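Local atomic coordinates of yeast glycogen phosphorylase (Saccharomyces cerevisiae, PDB entry 1YGP), a protein that belongs to the carbohydrate phosphorylase family, adopts the two-domain GT-B fold and binds pyridoxal-5'-phosphate. Residues Thr245-Ser249 with Val382-Lys386; Ile431-Asn435 with Ile456-Glu460. All coordinates share one frame; numbering follows the deposited sequence.

Interaction 1: Thr245-Ser249 with Val382-Lys386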
loop_
_atom_site.group_PDB
_atom_site.type_symbol
_atom_site.label_atom_id
_atom_site.label_comp_id
_atom_site.label_asym_id
_atom_site.label_seq_id
_atom_site.Cartn_x
_atom_site.Cartn_y
_atom_site.Cartn_z
ATOM N N THR A 245 -27.535 34.925 5.084
ATOM C CA THR A 245 -26.498 34.016 5.511
ATOM C C THR A 245 -26.593 33.465 6.929
ATOM O O THR A 245 -26.276 32.307 7.167
ATOM C CB THR A 245 -25.196 34.784 5.300
ATOM O OG1 THR A 245 -25.204 35.296 3.976
ATOM C CG2 THR A 245 -23.996 33.917 5.533
ATOM N N LEU A 246 -27.021 34.304 7.886
ATOM C CA LEU A 246 -27.081 33.942 9.292
ATOM C C LEU A 246 -27.856 32.669 9.576
ATOM O O LEU A 246 -27.686 32.069 10.636
ATOM C CB LEU A 246 -27.730 35.046 10.130
ATOM C CG LEU A 246 -27.166 36.426 10.543
ATOM C CD1 LEU A 246 -25.786 36.225 11.105
ATOM C CD2 LEU A 246 -27.069 37.392 9.375
ATOM N N SER A 247 -28.698 32.238 8.646
ATOM C CA SER A 247 -29.612 31.157 8.910
ATOM C C SER A 247 -29.079 29.816 8.493
ATOM O O SER A 247 -28.238 29.712 7.602
ATOM C CB SER A 247 -30.898 31.429 8.182
ATOM O OG SER A 247 -31.884 30.542 8.676
ATOM N N ALA A 248 -29.627 28.760 9.092
ATOM C CA ALA A 248 -29.244 27.411 8.721
ATOM C C ALA A 248 -29.519 27.263 7.231
ATOM O O ALA A 248 -30.634 27.471 6.757
ATOM C CB ALA A 248 -30.069 26.408 9.478
ATOM N N SER A 249 -28.436 27.050 6.510
ATOM C CA SER A 249 -28.461 26.955 5.068
ATOM C C SER A 249 -28.048 25.562 4.630
ATOM O O SER A 249 -27.458 24.832 5.424
ATOM C CB SER A 249 -27.508 27.982 4.517
ATOM O OG SER A 249 -27.839 29.300 4.924
ATOM N N VAL A 382 -24.161 26.119 13.171
ATOM C CA VAL A 382 -25.301 26.806 12.615
ATOM C C VAL A 382 -26.030 25.919 11.618
ATOM O O VAL A 382 -27.187 25.613 11.876
ATOM C CB VAL A 382 -24.806 28.106 11.982
ATOM C CG1 VAL A 382 -25.811 28.712 11.029
ATOM C CG2 VAL A 382 -24.533 29.062 13.133
ATOM N N ASP A 383 -25.470 25.415 10.525
ATOM C CA ASP A 383 -26.248 24.649 9.561
ATOM C C ASP A 383 -26.759 23.278 9.959
ATOM O O ASP A 383 -27.885 22.925 9.631
ATOM C CB ASP A 383 -25.460 24.483 8.295
ATOM C CG ASP A 383 -25.056 25.793 7.632
ATOM O OD1 ASP A 383 -25.598 26.846 7.965
ATOM O OD2 ASP A 383 -24.182 25.755 6.766
ATOM N N LEU A 384 -25.983 22.472 10.659
ATOM C CA LEU A 384 -26.416 21.120 10.966
ATOM C C LEU A 384 -27.007 21.093 12.359
ATOM O O LEU A 384 -28.116 20.626 12.565
ATOM C CB LEU A 384 -25.225 20.174 10.884
ATOM C CG LEU A 384 -24.358 20.246 9.645
ATOM C CD1 LEU A 384 -23.088 19.514 9.911
ATOM C CD2 LEU A 384 -25.047 19.611 8.462
ATOM N N GLU A 385 -26.271 21.609 13.341
ATOM C CA GLU A 385 -26.713 21.598 14.719
ATOM C C GLU A 385 -27.757 22.654 15.095
ATOM O O GLU A 385 -28.296 22.605 16.203
ATOM C CB GLU A 385 -25.472 21.727 15.579
ATOM C CG GLU A 385 -25.343 20.555 16.538
ATOM C CD GLU A 385 -25.101 19.175 15.937
ATOM O OE1 GLU A 385 -24.015 18.901 15.419
ATOM O OE2 GLU A 385 -26.013 18.359 16.011
ATOM N N LYS A 386 -28.035 23.617 14.212
ATOM C CA LYS A 386 -29.077 24.609 14.381
ATOM C C LYS A 386 -28.965 25.545 15.587
ATOM O O LYS A 386 -29.975 25.897 16.231
ATOM C CB LYS A 386 -30.426 23.887 14.424
ATOM C CG LYS A 386 -30.737 22.963 13.276
ATOM C CD LYS A 386 -30.820 23.752 11.989
ATOM C CE LYS A 386 -31.345 22.866 10.883
ATOM N NZ LYS A 386 -30.483 21.708 10.750
#
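V382, D383 and K386, at the C-terminal end of helix 372-384, meet a loop of irregular backbone, 245-249, that runs into strand 250-252. The helix belongs to a beta-alpha-beta crossover of the GT-B fold: it is the first of two helices, with 389-399, that connect the neighbouring parallel strands 361-366 and 400-404 of the large mixed sheet. V382 comes first, and its two methyls suit a buried place between the loop and A392 of helix 389-399. Its CG1, set anti to the backbone N (chi1 163°), is directed at the loop and lies 3.9 Å from L246 O, while the V382 carbonyl O packs on the methyl of A248. D383 carries the polar part. Its carboxylate leans beside its own backbone N, which brings OD1 to the loop; S249 N donates to D383 OD1 over 3.2 Å in a nearly straight bond (177°). The N-H arrives from above the carboxylate plane. OD1 also forms a salt bridge with R426, which in turn holds T245 O, and an acid at 383 can therefore serve the loop backbone and the arginine together. S249 turns its hydroxyl back on its own loop, OG donating to S247 O at 2.7 Å. The helix has ended by K386, the first residue to leave helical angles, with a positive phi of 61°. A248, with only a methyl to place, lets the lysine chain pass close by: A248 CB is 3.7 Å from K386 CD. Beyond this point the lysine bends back over the helix terminus, and K386 NZ donates to D383 O at 3.1 Å and to L384 O at 3.2 Å.

Interaction 2: Ile431-Asn435 with Ile456-Glu460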
loop_
_atom_site.group_PDB
_atom_site.type_symbol
_atom_site.label_atom_id
_atom_site.label_comp_id
_atom_site.label_asym_id
_atom_site.label_seq_id
_atom_site.Cartn_x
_atom_site.Cartn_y
_atom_site.Cartn_z
ATOM N N ILE A 431 -17.566 33.729 6.319
ATOM C CA ILE A 431 -16.462 34.660 6.518
ATOM C C ILE A 431 -16.944 36.089 6.310
ATOM O O ILE A 431 -16.545 36.984 7.069
ATOM C CB ILE A 431 -15.295 34.331 5.566
ATOM C CG1 ILE A 431 -14.794 32.941 5.937
ATOM C CG2 ILE A 431 -14.132 35.322 5.719
ATOM C CD1 ILE A 431 -13.652 32.354 5.085
ATOM N N TYR A 432 -17.839 36.347 5.352
ATOM C CA TYR A 432 -18.386 37.685 5.204
ATOM C C TYR A 432 -19.176 38.058 6.448
ATOM O O TYR A 432 -18.967 39.152 6.979
ATOM C CB TYR A 432 -19.273 37.752 3.972
ATOM C CG TYR A 432 -18.494 37.917 2.669
ATOM C CD1 TYR A 432 -17.199 38.431 2.700
ATOM C CD2 TYR A 432 -19.086 37.617 1.437
ATOM C CE1 TYR A 432 -16.500 38.659 1.530
ATOM C CE2 TYR A 432 -18.382 37.839 0.257
ATOM C CZ TYR A 432 -17.086 38.363 0.320
ATOM O OH TYR A 432 -16.348 38.589 -0.826
ATOM N N ASP A 433 -19.998 37.163 6.997
ATOM C CA ASP A 433 -20.746 37.464 8.210
ATOM C C ASP A 433 -19.887 37.763 9.422
ATOM O O ASP A 433 -20.078 38.790 10.082
ATOM C CB ASP A 433 -21.658 36.317 8.578
ATOM C CG ASP A 433 -22.975 36.233 7.818
ATOM O OD1 ASP A 433 -23.148 36.850 6.762
ATOM O OD2 ASP A 433 -23.843 35.515 8.308
ATOM N N ILE A 434 -18.916 36.887 9.683
ATOM C CA ILE A 434 -17.957 37.015 10.772
ATOM C C ILE A 434 -17.310 38.400 10.707
ATOM O O ILE A 434 -17.304 39.157 11.684
ATOM C CB ILE A 434 -16.940 35.829 10.600
ATOM C CG1 ILE A 434 -17.589 34.529 11.116
ATOM C CG2 ILE A 434 -15.618 36.126 11.322
ATOM C CD1 ILE A 434 -16.810 33.214 10.857
ATOM N N ASN A 435 -16.825 38.777 9.522
ATOM C CA ASN A 435 -16.155 40.056 9.312
ATOM C C ASN A 435 -17.085 41.226 9.559
ATOM O O ASN A 435 -16.652 42.247 10.095
ATOM C CB ASN A 435 -15.625 40.184 7.883
ATOM C CG ASN A 435 -14.759 41.424 7.700
ATOM O OD1 ASN A 435 -13.716 41.570 8.313
ATOM N ND2 ASN A 435 -15.037 42.382 6.844
ATOM N N ILE A 456 -7.960 46.710 9.578
ATOM C CA ILE A 456 -8.180 45.590 10.461
ATOM C C ILE A 456 -9.113 44.571 9.806
ATOM O O ILE A 456 -9.306 43.492 10.373
ATOM C CB ILE A 456 -8.709 46.242 11.803
ATOM C CG1 ILE A 456 -8.253 45.382 12.960
ATOM C CG2 ILE A 456 -10.241 46.393 11.833
ATOM C CD1 ILE A 456 -8.580 45.952 14.353
ATOM N N SER A 457 -9.697 44.844 8.636
ATOM C CA SER A 457 -10.663 43.935 8.043
ATOM C C SER A 457 -10.069 42.613 7.614
ATOM O O SER A 457 -8.929 42.531 7.170
ATOM C CB SER A 457 -11.319 44.552 6.814
ATOM O OG SER A 457 -12.344 43.767 6.196
ATOM N N ILE A 458 -10.906 41.577 7.718
ATOM C CA ILE A 458 -10.555 40.251 7.269
ATOM C C ILE A 458 -10.599 40.285 5.752
ATOM O O ILE A 458 -9.731 39.660 5.151
ATOM C CB ILE A 458 -11.547 39.210 7.828
ATOM C CG1 ILE A 458 -11.417 39.117 9.340
ATOM C CG2 ILE A 458 -11.271 37.849 7.217
ATOM C CD1 ILE A 458 -12.515 38.240 9.987
ATOM N N ILE A 459 -11.523 40.947 5.053
ATOM C CA ILE A 459 -11.447 40.934 3.595
ATOM C C ILE A 459 -10.644 42.154 3.171
ATOM O O ILE A 459 -10.994 43.290 3.526
ATOM C CB ILE A 459 -12.853 40.973 2.932
ATOM C CG1 ILE A 459 -13.481 39.608 2.932
ATOM C CG2 ILE A 459 -12.750 41.327 1.459
ATOM C CD1 ILE A 459 -13.911 39.027 4.283
ATOM N N GLU A 460 -9.553 41.891 2.445
ATOM C CA GLU A 460 -8.664 42.900 1.890
ATOM C C GLU A 460 -9.234 43.291 0.551
ATOM O O GLU A 460 -9.310 42.463 -0.360
ATOM C CB GLU A 460 -7.257 42.351 1.671
ATOM C CG GLU A 460 -6.263 43.324 1.053
ATOM C CD GLU A 460 -4.840 42.788 0.989
ATOM O OE1 GLU A 460 -4.144 42.871 1.998
ATOM O OE2 GLU A 460 -4.416 42.297 -0.059
#
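N435 reaches from its helix to the hydroxyl of S457 and the backbone N of I458, and it is the side chain to follow. CB sits among aliphatic carbon, 4.2 Å from both I458 CB and I459 CD1. With CG anti to the backbone N (chi1 -172°), the amide extends outward from the helix to the chain entering strand 459-460. At its tip, OD1 takes the N-H of I458 at 2.9 Å; the bond is moderately bent (157°), and the donor stands above the carbonyl plane. The other branch, ND2, gives a hydrogen bond to S457 OG at 3.1 Å, tilted somewhat from the amide plane. An asparagine suits this buried spot because one short group both accepts and donates. S457 OG passes the chain of bonds on, donating to I459 O. Helix 425-445 here packs against a small antiparallel sheet of strands 414-416, 467-469 and 459-460, of which 459-460 is an outer strand; I458 pairs through its backbone with R469. Around the polar centre the seam is apolar. I431 CG2 touches both I458 CG2 and, at 4.0 Å, I459 CD1, and I468 of the middle strand backs I431 and I458. One turn further on, I434 offers CG2 to I458 CD1, while W389 and W393 of helix 389-399 lie against I434. The first bond of the Y432 side chain points away from the strand, but the ring comes back to it, presenting an edge: Y432 CE1 lies 3.5 Å from I459 CG1, which is in the plane of the ring. I459 CD1 lies by Y432 CD1, next to the CG1 contact.

In the fold
Helix 425-445 joins the two contacts, whose centres are 19 Å apart. Interaction 1 meets it near its start, at R426; further along, residues 431-435 pack on 456-460 in interaction 2. The two meet directly at D433, on the helix between the residues that serve interaction 2: D433 OD2 lies 3.4 Å from L246 N, and D433 also packs on T245. W389 of helix 389-399 is shared, touching L246, D433 and I434. Interaction 1 is partly buried and interaction 2 largely buried. Both are structural packing, and none of their residues lines the pyridoxal-5'-phosphate pocket, which includes K607 and K728.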